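Local coordinates for D-ribitol-5-phosphate phosphatase (Bacteroides thetaiotaomicron, PDB 4JB3), which removes the phosphate from D-ribitol 5-phosphate and D-ribitol 1-phosphate, and also dephosphorylates the riboflavin precursor 5-amino-6-(5-phospho-D-ribitylamino)uracil, at residues L71-F81 / L129-M137. Sequence-based numbering, arbitrary orientation.
Sequences LEEGKLSADEF and LSNTNPFVM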
ATOM      1  N   LEU A  71      12.811  -8.736   0.076  1.00  8.94           N
ATOM      2  CA  LEU A  71      12.923  -7.285   0.016  1.00  8.87           C
ATOM      3  C   LEU A  71      11.787  -6.627   0.791  1.00  7.40           C
ATOM      4  O   LEU A  71      12.017  -5.721   1.605  1.00  9.32           O
ATOM      5  CB  LEU A  71      12.903  -6.804  -1.438  1.00  7.69           C
ATOM      6  CG  LEU A  71      12.874  -5.285  -1.620  1.00  7.42           C
ATOM      7  CD1 LEU A  71      14.239  -4.696  -1.233  1.00 10.64           C
ATOM      8  CD2 LEU A  71      12.466  -4.916  -3.044  1.00 11.06           C
ATOM      9  N   GLU A  72      10.567  -7.108   0.599  1.00  7.33           N
ATOM     10  CA  GLU A  72       9.422  -6.475   1.254  1.00  7.33           C
ATOM     11  C   GLU A  72       9.340  -6.775   2.750  1.00  8.03           C
ATOM     12  O   GLU A  72       8.587  -6.123   3.475  1.00  8.62           O
ATOM     13  CB  GLU A  72       8.121  -6.775   0.499  1.00  7.97           C
ATOM     14  CG  GLU A  72       8.205  -6.252  -0.942  1.00  8.46           C
ATOM     15  CD  GLU A  72       6.907  -5.682  -1.474  1.00  9.94           C
ATOM     16  OE1 GLU A  72       5.817  -6.245  -1.202  1.00 12.72           O
ATOM     17  OE2 GLU A  72       6.980  -4.647  -2.186  1.00 11.65           O
ATOM     18  N   GLU A  73      10.134  -7.730   3.220  1.00  9.94           N
ATOM     19  CA  GLU A  73      10.225  -8.004   4.659  1.00 10.40           C
ATOM     20  C   GLU A  73      11.487  -7.430   5.297  1.00 10.00           C
ATOM     21  O   GLU A  73      11.717  -7.608   6.495  1.00 13.69           O
ATOM     22  CB  GLU A  73      10.134  -9.507   4.928  1.00 14.63           C
ATOM     23  CG  GLU A  73       8.767 -10.046   4.604  1.00 13.84           C
ATOM     24  CD  GLU A  73       8.626 -11.537   4.777  1.00 20.84           C
ATOM     25  OE1 GLU A  73       9.617 -12.217   5.134  1.00 22.44           O
ATOM     26  OE2 GLU A  73       7.504 -12.035   4.553  1.00 27.56           O
ATOM     27  N   GLY A  74      12.305  -6.754   4.497  1.00 10.64           N
ATOM     28  CA  GLY A  74      13.521  -6.150   5.009  1.00 10.13           C
ATOM     29  C   GLY A  74      14.647  -7.142   5.232  1.00 15.08           C
ATOM     30  O   GLY A  74      15.654  -6.795   5.846  1.00 15.81           O
ATOM     31  N   LYS A  75      14.482  -8.368   4.736  1.00 11.07           N
ATOM     32  CA  LYS A  75      15.505  -9.398   4.903  1.00 11.57           C
ATOM     33  C   LYS A  75      16.611  -9.235   3.876  1.00 14.01           C
ATOM     34  O   LYS A  75      17.747  -9.674   4.095  1.00 19.11           O
ATOM     35  CB  LYS A  75      14.872 -10.782   4.820  1.00 14.36           C
ATOM     36  CG  LYS A  75      13.893 -11.036   5.953  1.00 21.32           C
ATOM     37  CD  LYS A  75      13.269 -12.417   5.866  1.00 32.31           C
ATOM     38  CE  LYS A  75      12.322 -12.655   7.035  1.00 40.47           C
ATOM     39  NZ  LYS A  75      11.773 -14.039   7.044  1.00 48.23           N
ATOM     40  N   LEU A  76      16.265  -8.604   2.762  1.00 12.98           N
ATOM     41  CA  LEU A  76      17.238  -8.114   1.797  1.00 12.96           C
ATOM     42  C   LEU A  76      17.128  -6.600   1.757  1.00 10.31           C
ATOM     43  O   LEU A  76      16.019  -6.053   1.700  1.00 11.41           O
ATOM     44  CB  LEU A  76      16.949  -8.655   0.392  1.00 13.60           C
ATOM     45  CG  LEU A  76      17.259 -10.113   0.074  1.00 15.00           C
ATOM     46  CD1 LEU A  76      16.936 -10.379  -1.389  1.00 16.24           C
ATOM     47  CD2 LEU A  76      18.713 -10.448   0.372  1.00 19.17           C
ATOM     48  N   SER A  77      18.268  -5.915   1.774  1.00 11.16           N
ATOM     49  CA  SER A  77      18.267  -4.473   1.535  1.00  9.62           C
ATOM     50  C   SER A  77      17.983  -4.197   0.069  1.00  9.64           C
ATOM     51  O   SER A  77      18.010  -5.115  -0.760  1.00  9.81           O
ATOM     52  CB  SER A  77      19.617  -3.865   1.893  1.00 11.28           C
ATOM     53  OG  SER A  77      20.619  -4.295   0.976  1.00 12.66           O
ATOM     54  N   ALA A  78      17.708  -2.939  -0.259  1.00 10.31           N
ATOM     55  CA  ALA A  78      17.494  -2.567  -1.652  1.00  8.43           C
ATOM     56  C   ALA A  78      18.682  -2.984  -2.522  1.00 10.03           C
ATOM     57  O   ALA A  78      18.505  -3.523  -3.619  1.00  9.54           O
ATOM     58  CB  ALA A  78      17.234  -1.077  -1.779  1.00 10.44           C
ATOM     59  N   ASP A  79      19.892  -2.742  -2.031  1.00 11.44           N
ATOM     60  CA  ASP A  79      21.108  -3.067  -2.773  1.00  8.34           C
ATOM     61  C   ASP A  79      21.261  -4.581  -2.928  1.00  9.50           C
ATOM     62  O   ASP A  79      21.629  -5.071  -4.000  1.00 10.43           O
ATOM     63  CB  ASP A  79      22.315  -2.479  -2.035  1.00  9.46           C
ATOM     64  CG  ASP A  79      23.572  -2.426  -2.887  1.00  9.32           C
ATOM     65  OD1 ASP A  79      23.470  -2.280  -4.129  1.00 12.17           O
ATOM     66  OD2 ASP A  79      24.678  -2.492  -2.317  1.00 11.32           O
ATOM     67  N   GLU A  80      21.004  -5.327  -1.861  1.00 10.34           N
ATOM     68  CA  GLU A  80      21.107  -6.785  -1.924  1.00 10.49           C
ATOM     69  C   GLU A  80      20.098  -7.368  -2.908  1.00  8.30           C
ATOM     70  O   GLU A  80      20.401  -8.291  -3.672  1.00 10.05           O
ATOM     71  CB  GLU A  80      20.914  -7.396  -0.531  1.00 13.99           C
ATOM     72  CG  GLU A  80      22.087  -7.158   0.410  1.00 15.93           C
ATOM     73  CD  GLU A  80      21.826  -7.671   1.812  1.00 26.24           C
ATOM     74  OE1 GLU A  80      20.723  -7.424   2.347  1.00 19.35           O
ATOM     75  OE2 GLU A  80      22.730  -8.321   2.383  1.00 31.80           O
ATOM     76  N   PHE A  81      18.888  -6.823  -2.896  1.00  8.22           N
ATOM     77  CA  PHE A  81      17.875  -7.252  -3.846  1.00  8.60           C
ATOM     78  C   PHE A  81      18.318  -6.949  -5.278  1.00  7.18           C
ATOM     79  O   PHE A  81      18.181  -7.783  -6.179  1.00  9.37           O
ATOM     80  CB  PHE A  81      16.542  -6.563  -3.541  1.00  8.20           C
ATOM     81  CG  PHE A  81      15.501  -6.770  -4.606  1.00  8.57           C
ATOM     82  CD1 PHE A  81      14.667  -7.883  -4.585  1.00  8.68           C
ATOM     83  CD2 PHE A  81      15.355  -5.844  -5.635  1.00  7.93           C
ATOM     84  CE1 PHE A  81      13.720  -8.078  -5.585  1.00  9.51           C
ATOM     85  CE2 PHE A  81      14.409  -6.029  -6.625  1.00  8.91           C
ATOM     86  CZ  PHE A  81      13.590  -7.145  -6.604  1.00 10.96           C
ATOM     87  N   LEU A 129      -0.907   0.748   6.306  1.00  6.69           N
ATOM     88  CA  LEU A 129      -0.312  -0.550   6.627  1.00  9.13           C
ATOM     89  C   LEU A 129      -0.138  -1.264   5.307  1.00  7.66           C
ATOM     90  O   LEU A 129      -1.125  -1.634   4.662  1.00  8.90           O
ATOM     91  CB  LEU A 129      -1.208  -1.350   7.578  1.00  8.22           C
ATOM     92  CG  LEU A 129      -0.770  -2.778   7.926  1.00  9.81           C
ATOM     93  CD1 LEU A 129       0.525  -2.775   8.728  1.00 10.13           C
ATOM     94  CD2 LEU A 129      -1.863  -3.526   8.690  1.00 12.25           C
ATOM     95  N   SER A 130       1.111  -1.429   4.872  1.00  6.49           N
ATOM     96  CA  SER A 130       1.333  -1.879   3.508  1.00  7.73           C
ATOM     97  C   SER A 130       2.551  -2.745   3.310  1.00  7.46           C
ATOM     98  O   SER A 130       3.607  -2.537   3.938  1.00  7.14           O
ATOM     99  CB  SER A 130       1.419  -0.671   2.570  1.00 16.02           C
ATOM    100  OG  SER A 130       1.343  -1.092   1.215  1.00 19.09           O
ATOM    101  N   ASN A 131       2.401  -3.715   2.416  1.00  6.72           N
ATOM    102  CA  ASN A 131       3.539  -4.419   1.860  1.00  6.55           C
ATOM    103  C   ASN A 131       4.206  -3.541   0.827  1.00 10.94           C
ATOM    104  O   ASN A 131       3.615  -3.204  -0.212  1.00 11.58           O
ATOM    105  CB  ASN A 131       3.097  -5.708   1.180  1.00  6.85           C
ATOM    106  CG  ASN A 131       2.600  -6.736   2.148  1.00 11.13           C
ATOM    107  OD1 ASN A 131       2.734  -6.585   3.362  1.00  9.47           O
ATOM    108  ND2 ASN A 131       2.018  -7.804   1.618  1.00  9.56           N
ATOM    109  N   THR A 132       5.444  -3.170   1.105  1.00  7.11           N
ATOM    110  CA  THR A 132       6.144  -2.283   0.210  1.00  6.52           C
ATOM    111  C   THR A 132       7.645  -2.424   0.399  1.00  6.33           C
ATOM    112  O   THR A 132       8.108  -3.350   1.066  1.00  8.40           O
ATOM    113  CB  THR A 132       5.624  -0.816   0.359  1.00  8.98           C
ATOM    114  OG1 THR A 132       6.100  -0.011  -0.727  1.00  9.66           O
ATOM    115  CG2 THR A 132       6.034  -0.211   1.695  1.00 10.99           C
ATOM    116  N   ASN A 133       8.400  -1.515  -0.208  1.00  6.44           N
ATOM    117  CA  ASN A 133       9.841  -1.630  -0.237  1.00  6.43           C
ATOM    118  C   ASN A 133      10.461  -0.256  -0.437  1.00  6.48           C
ATOM    119  O   ASN A 133       9.752   0.691  -0.793  1.00  7.02           O
ATOM    120  CB  ASN A 133      10.259  -2.641  -1.314  1.00  6.88           C
ATOM    121  CG  ASN A 133       9.888  -2.200  -2.701  1.00  9.42           C
ATOM    122  OD1 ASN A 133      10.460  -1.249  -3.234  1.00  9.83           O
ATOM    123  ND2 ASN A 133       8.926  -2.891  -3.301  1.00  9.79           N
ATOM    124  N   PRO A 134      11.772  -0.130  -0.184  1.00  7.22           N
ATOM    125  CA  PRO A 134      12.434   1.176  -0.294  1.00  7.30           C
ATOM    126  C   PRO A 134      12.385   1.800  -1.680  1.00  6.72           C
ATOM    127  O   PRO A 134      12.416   3.034  -1.780  1.00  8.10           O
ATOM    128  CB  PRO A 134      13.884   0.863   0.085  1.00  9.60           C
ATOM    129  CG  PRO A 134      13.790  -0.327   0.970  1.00 13.60           C
ATOM    130  CD  PRO A 134      12.658  -1.146   0.415  1.00  7.23           C
ATOM    131  N   PHE A 135      12.316   0.992  -2.735  1.00  7.40           N
ATOM    132  CA  PHE A 135      12.268   1.577  -4.070  1.00  7.59           C
ATOM    133  C   PHE A 135      10.976   2.358  -4.242  1.00  8.58           C
ATOM    134  O   PHE A 135      10.979   3.518  -4.689  1.00  9.62           O
ATOM    135  CB  PHE A 135      12.355   0.500  -5.151  1.00  8.72           C
ATOM    136  CG  PHE A 135      13.651  -0.250  -5.158  1.00  7.20           C
ATOM    137  CD1 PHE A 135      14.779   0.278  -5.782  1.00  8.84           C
ATOM    138  CD2 PHE A 135      13.739  -1.502  -4.568  1.00  7.87           C
ATOM    139  CE1 PHE A 135      15.987  -0.423  -5.793  1.00  9.45           C
ATOM    140  CE2 PHE A 135      14.946  -2.217  -4.579  1.00  9.02           C
ATOM    141  CZ  PHE A 135      16.072  -1.667  -5.187  1.00  8.80           C
ATOM    142  N   VAL A 136       9.865   1.715  -3.910  1.00  7.75           N
ATOM    143  CA  VAL A 136       8.562   2.349  -4.044  1.00  7.74           C
ATOM    144  C   VAL A 136       8.430   3.549  -3.105  1.00  7.98           C
ATOM    145  O   VAL A 136       7.952   4.613  -3.502  1.00  8.78           O
ATOM    146  CB  VAL A 136       7.438   1.333  -3.795  1.00  6.66           C
ATOM    147  CG1 VAL A 136       6.054   2.012  -3.827  1.00  8.02           C
ATOM    148  CG2 VAL A 136       7.517   0.205  -4.834  1.00  9.51           C
ATOM    149  N   MET A 137       8.873   3.381  -1.867  1.00  8.47           N
ATOM    150  CA  MET A 137       8.748   4.453  -0.884  1.00  6.90           C
ATOM    151  C   MET A 137       9.655   5.660  -1.149  1.00  8.70           C
ATOM    152  O   MET A 137       9.335   6.778  -0.742  1.00  9.45           O
ATOM    153  CB  MET A 137       8.922   3.902   0.534  1.00 10.05           C
ATOM    154  CG  MET A 137       7.749   3.034   1.002  1.00  8.98           C
ATOM    155  SD  MET A 137       6.158   3.903   1.057  1.00 13.17           S
ATOM    156  CE  MET A 137       5.365   3.239  -0.394  1.00 16.18           C
TER
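The ring of Phe135 meets segment 71-81 through its rim: Leu71 CD2 lies at its edge, 3.9 Å from Phe135 CD2, and Ala78 O lies near its plane, 3.4 Å from Phe135 CZ. Phe81 approaches the same ring obliquely, and Trp102 of helix 95-103 meets it with nearly parallel planes. Leu71 CD2 also stands over the centre of one Phe81 face, 3.8 Å above the plane. With CG anti to the backbone N (chi1 174°), Leu71 swings its branch toward Asn133 and the rings, Leu71 CD2 coming 3.6 Å from Asn133 CB. Ala78 CB touches Phe135 CZ at 3.6 Å and Pro134 CB more loosely.

Beside this apolar patch, Asn133 ND2 donates to Glu72 OE2 at 2.8 Å, meeting the anti lone pair from almost within the amide's own plane. Asn133 OD1 meanwhile caps helix 134-140, accepting from Val136 N at 3.1 Å, so both ends of the amide are engaged and its rotation is fixed. The bent Glu72 chain runs past Thr132 O, and OE1 hydrogen-bonds a hydroxyl of a bound glycerol. With an alanine at Glu72, Asn133 ND2 would probably be left without this acceptor.

The contact thus joins the helical cap to the loop after strand 125-130 of the Rossmannoid core. There Ser130, at the HAD motif II position, hydrogen-bonds Asp30, the probable nucleophile, and Asn131, held by Lys169 N and Tyr62 O, has its side chain about 6 Å from that of Asp30. The glycerol probably comes from the crystallisation medium, but its place beside a buried carboxylate may mark where the substrate's polyol lies.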